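Local coordinates for proline dehydrogenase (Bradyrhizobium japonicum USDA 110, PDB 3HAZ), which is a bifunctional flavoenzyme that probably oxidises proline to glutamate in two steps, using FAD in its proline dehydrogenase part and NAD in its aldehyde dehydrogenase part, at residues A[228-231]-A[232-235]; A[564-567]-A[568-571]. All blocks are in the same frame, centred on the assembly; numbering follows the deposited sequence.

Contact 1: A[228-231]-A[232-235]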
loop_
_atom_site.group_PDB
_atom_site.type_symbol
_atom_site.label_atom_id
_atom_site.label_comp_id
_atom_site.label_asym_id
_atom_site.label_seq_id
_atom_site.Cartn_x
_atom_site.Cartn_y
_atom_site.Cartn_z
ATOM N N HIS A 228 -25.871 38.664 -54.494
ATOM C CA HIS A 228 -25.576 37.270 -54.813
ATOM C C HIS A 228 -26.656 36.327 -54.312
ATOM O O HIS A 228 -27.452 36.685 -53.447
ATOM C CB HIS A 228 -24.218 36.864 -54.243
ATOM C CG HIS A 228 -23.095 37.734 -54.708
ATOM N ND1 HIS A 228 -22.325 38.482 -53.844
ATOM C CD2 HIS A 228 -22.628 37.995 -55.952
ATOM C CE1 HIS A 228 -21.420 39.154 -54.534
ATOM N NE2 HIS A 228 -21.583 38.877 -55.815
ATOM N N ALA A 229 -26.677 35.118 -54.863
ATOM C CA ALA A 229 -27.633 34.099 -54.452
ATOM C C ALA A 229 -27.106 33.334 -53.242
ATOM O O ALA A 229 -25.917 33.395 -52.935
ATOM C CB ALA A 229 -27.898 33.137 -55.602
ATOM N N LEU A 230 -27.997 32.626 -52.553
ATOM C CA LEU A 230 -27.585 31.641 -51.558
ATOM C C LEU A 230 -26.598 30.702 -52.233
ATOM O O LEU A 230 -26.781 30.347 -53.395
ATOM C CB LEU A 230 -28.797 30.843 -51.085
ATOM C CG LEU A 230 -29.458 31.124 -49.730
ATOM C CD1 LEU A 230 -29.088 32.474 -49.140
ATOM C CD2 LEU A 230 -30.970 30.987 -49.869
ATOM N N PRO A 231 -25.569 30.259 -51.504
ATOM C CA PRO A 231 -25.392 30.417 -50.060
ATOM C C PRO A 231 -24.706 31.726 -49.704
ATOM O O PRO A 231 -24.424 31.963 -48.529
ATOM C CB PRO A 231 -24.459 29.258 -49.698
ATOM C CG PRO A 231 -23.986 28.656 -51.035
ATOM C CD PRO A 231 -24.413 29.589 -52.114
ATOM N N ASP A 232 -24.442 32.566 -50.697
ATOM C CA ASP A 232 -23.648 33.767 -50.463
ATOM C C ASP A 232 -24.501 34.952 -50.026
ATOM O O ASP A 232 -24.373 36.053 -50.563
ATOM C CB ASP A 232 -22.816 34.122 -51.701
ATOM C CG ASP A 232 -21.683 35.087 -51.389
ATOM O OD1 ASP A 232 -21.298 35.207 -50.205
ATOM O OD2 ASP A 232 -21.174 35.729 -52.333
ATOM N N ARG A 233 -25.384 34.707 -49.063
ATOM C CA ARG A 233 -26.161 35.760 -48.416
ATOM C C ARG A 233 -26.086 35.540 -46.906
ATOM O O ARG A 233 -25.749 34.451 -46.461
ATOM C CB ARG A 233 -27.616 35.738 -48.895
ATOM C CG ARG A 233 -27.770 35.938 -50.399
ATOM C CD ARG A 233 -29.217 35.829 -50.856
ATOM N NE ARG A 233 -30.030 36.976 -50.450
ATOM C CZ ARG A 233 -29.931 38.195 -50.976
ATOM N NH1 ARG A 233 -30.725 39.175 -50.552
ATOM N NH2 ARG A 233 -29.034 38.441 -51.926
ATOM N N PRO A 234 -26.393 36.575 -46.115
ATOM C CA PRO A 234 -26.235 36.467 -44.660
ATOM C C PRO A 234 -27.313 35.608 -44.011
ATOM O O PRO A 234 -28.370 35.355 -44.602
ATOM C CB PRO A 234 -26.376 37.921 -44.179
ATOM C CG PRO A 234 -26.299 38.771 -45.415
ATOM C CD PRO A 234 -26.827 37.921 -46.519
ATOM N N GLY A 235 -27.038 35.174 -42.787
ATOM C CA GLY A 235 -27.971 34.362 -42.036
ATOM C C GLY A 235 -28.339 34.950 -40.686
ATOM O O GLY A 235 -27.695 35.872 -40.174
HETATM O O HOH W 1 -25.085 38.775 -51.515
#
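R233 reaches back along the chain to the carbonyl of H228, while the backbone between them folds into a type VI beta turn. The turn runs from A229 to D232, with the cis peptide bond before P231 at its centre. It closes through D232 N and A229 O, 2.8 Å apart, with the donor in the carbonyl plane and on a lone pair. An inverse gamma turn centred on D232 follows at once, held by a weak bond from R233 N to P231 O of 3.0 Å. The two turns bring the R233 side chain beside H228. NH2 of R233 donates to H228 O at 2.8 Å, with an N-H...O angle of 158°, and the oxygen sits at the guanidinium edge, near its plane. A bend at chi3 (72°) curls the arginine back to this acceptor. L230 CD1 packs on R233 CB at 3.6 Å, the two side chains crossing at about a right angle. The H228 ring and the D232 carboxylate lie side by side, their planes 13° apart. H228 ND1 and D232 OD2, 3.3 Å apart, are too poorly aligned to hydrogen-bond. Further out, R233 NH2 also donates to G226 O within the loop, and NH1 to H273 O. R441 NH1 donates to R233 O. The last two bonds tie the loop between helix 204-223 and strand 235-238 to neighbouring parts of the beta-alpha barrel of the proline dehydrogenase domain. One water spans the base of the turn, accepting from H228 N at 3.1 Å and donating to D232 O at 3.0 Å.

Contact 2: A[564-567]-A[568-571]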
loop_
_atom_site.group_PDB
_atom_site.type_symbol
_atom_site.label_atom_id
_atom_site.label_comp_id
_atom_site.label_asym_id
_atom_site.label_seq_id
_atom_site.Cartn_x
_atom_site.Cartn_y
_atom_site.Cartn_z
ATOM N N ALA A 564 -39.458 -6.709 21.405
ATOM C CA ALA A 564 -38.419 -7.649 21.846
ATOM C C ALA A 564 -37.774 -8.428 20.697
ATOM O O ALA A 564 -36.548 -8.480 20.577
ATOM C CB ALA A 564 -38.985 -8.621 22.894
ATOM N N GLY A 565 -38.602 -9.044 19.858
ATOM C CA GLY A 565 -38.101 -9.793 18.719
ATOM C C GLY A 565 -37.510 -8.942 17.597
ATOM O O GLY A 565 -36.495 -9.308 16.998
ATOM N N TRP A 566 -38.139 -7.810 17.287
ATOM C CA TRP A 566 -37.636 -6.967 16.205
ATOM C C TRP A 566 -36.291 -6.365 16.578
ATOM O O TRP A 566 -35.350 -6.389 15.791
ATOM C CB TRP A 566 -38.625 -5.856 15.840
ATOM C CG TRP A 566 -38.157 -5.012 14.697
ATOM C CD1 TRP A 566 -37.917 -3.666 14.713
ATOM C CD2 TRP A 566 -37.851 -5.456 13.368
ATOM N NE1 TRP A 566 -37.488 -3.248 13.477
ATOM C CE2 TRP A 566 -37.443 -4.325 12.632
ATOM C CE3 TRP A 566 -37.888 -6.699 12.729
ATOM C CZ2 TRP A 566 -37.077 -4.399 11.289
ATOM C CZ3 TRP A 566 -37.523 -6.773 11.397
ATOM C CH2 TRP A 566 -37.126 -5.629 10.688
ATOM N N SER A 567 -36.205 -5.836 17.793
ATOM C CA SER A 567 -34.976 -5.217 18.259
ATOM C C SER A 567 -33.810 -6.199 18.200
ATOM O O SER A 567 -32.668 -5.795 17.998
ATOM C CB SER A 567 -35.142 -4.709 19.688
ATOM O OG SER A 567 -35.226 -5.797 20.591
ATOM N N ARG A 568 -34.104 -7.485 18.385
ATOM C CA ARG A 568 -33.067 -8.512 18.419
ATOM C C ARG A 568 -32.840 -9.170 17.058
ATOM O O ARG A 568 -31.965 -10.028 16.910
ATOM C CB ARG A 568 -33.396 -9.572 19.477
ATOM C CG ARG A 568 -33.257 -9.067 20.903
ATOM C CD ARG A 568 -33.885 -10.025 21.909
ATOM N NE ARG A 568 -33.692 -9.553 23.279
ATOM C CZ ARG A 568 -34.375 -8.555 23.836
ATOM N NH1 ARG A 568 -34.123 -8.195 25.087
ATOM N NH2 ARG A 568 -35.309 -7.915 23.143
ATOM N N THR A 569 -33.631 -8.778 16.066
ATOM C CA THR A 569 -33.363 -9.199 14.693
ATOM C C THR A 569 -32.070 -8.545 14.184
ATOM O O THR A 569 -31.885 -7.338 14.323
ATOM C CB THR A 569 -34.547 -8.857 13.777
ATOM O OG1 THR A 569 -35.707 -9.568 14.230
ATOM C CG2 THR A 569 -34.245 -9.237 12.329
ATOM N N PRO A 570 -31.157 -9.348 13.612
ATOM C CA PRO A 570 -29.882 -8.816 13.100
ATOM C C PRO A 570 -30.062 -7.606 12.173
ATOM O O PRO A 570 -30.987 -7.583 11.358
ATOM C CB PRO A 570 -29.298 -9.997 12.322
ATOM C CG PRO A 570 -29.866 -11.216 13.026
ATOM C CD PRO A 570 -31.243 -10.816 13.499
ATOM N N ALA A 571 -29.175 -6.619 12.299
ATOM C CA ALA A 571 -29.267 -5.389 11.514
ATOM C C ALA A 571 -29.292 -5.645 10.005
ATOM O O ALA A 571 -30.013 -4.972 9.264
ATOM C CB ALA A 571 -28.134 -4.434 11.877
#
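The guanidinium of R568 meets A564 O at its edge, near its own plane. NH2 donates to that oxygen at 2.9 Å with an N-H...O angle of 158°, although the donor is tilted from the carbonyl plane. The R568 side chain is extended from CG to NE and runs back alongside the end of the helix, which brings NH2 to A564 O. A564 CB lies 3.8 Å from R568 NH2. The indole of W566 is approached obliquely by T569, with CE3 3.9 Å from OG1. W566 NE1 donates to L674 O, and the ring packs on I704 and P705. This is the short connection between two helices in the aldehyde dehydrogenase part: helix 549-567 ends near here, and P570 is the N-cap of helix 571-587. T569 OG1 stands beside its own backbone N (chi1 -62°) and donates to G565 O at 2.9 Å. A valine in place of T569 would probably cost G565 O the hydroxyl bond and hold the turn less firmly. T569 N donates to W566 O at 3.0 Å from above the carbonyl plane. R568 NE also forms a salt bridge with D933 of the second subunit, and R934 of that subunit packs on the arginine.

How the contacts relate
Contacts 1 and 2 are far apart and do not touch. Their centres are 79 Å apart and their nearest atoms about 64 Å. Their centres lie on opposite sides of the chain's centre, about 38 Å and 43 Å from it. Contact 1 belongs to the proline dehydrogenase part, which holds FAD. Contact 2 belongs to the aldehyde dehydrogenase part, which holds NAD and the predicted catalytic cysteine, C794. Both are surface contacts away from the annotated sites. In each, an arginine side chain turns back to an earlier backbone carbonyl. They differ in setting: residues 228-235 meet no other chain, whereas R568 in residues 564-571 reaches a second subunit.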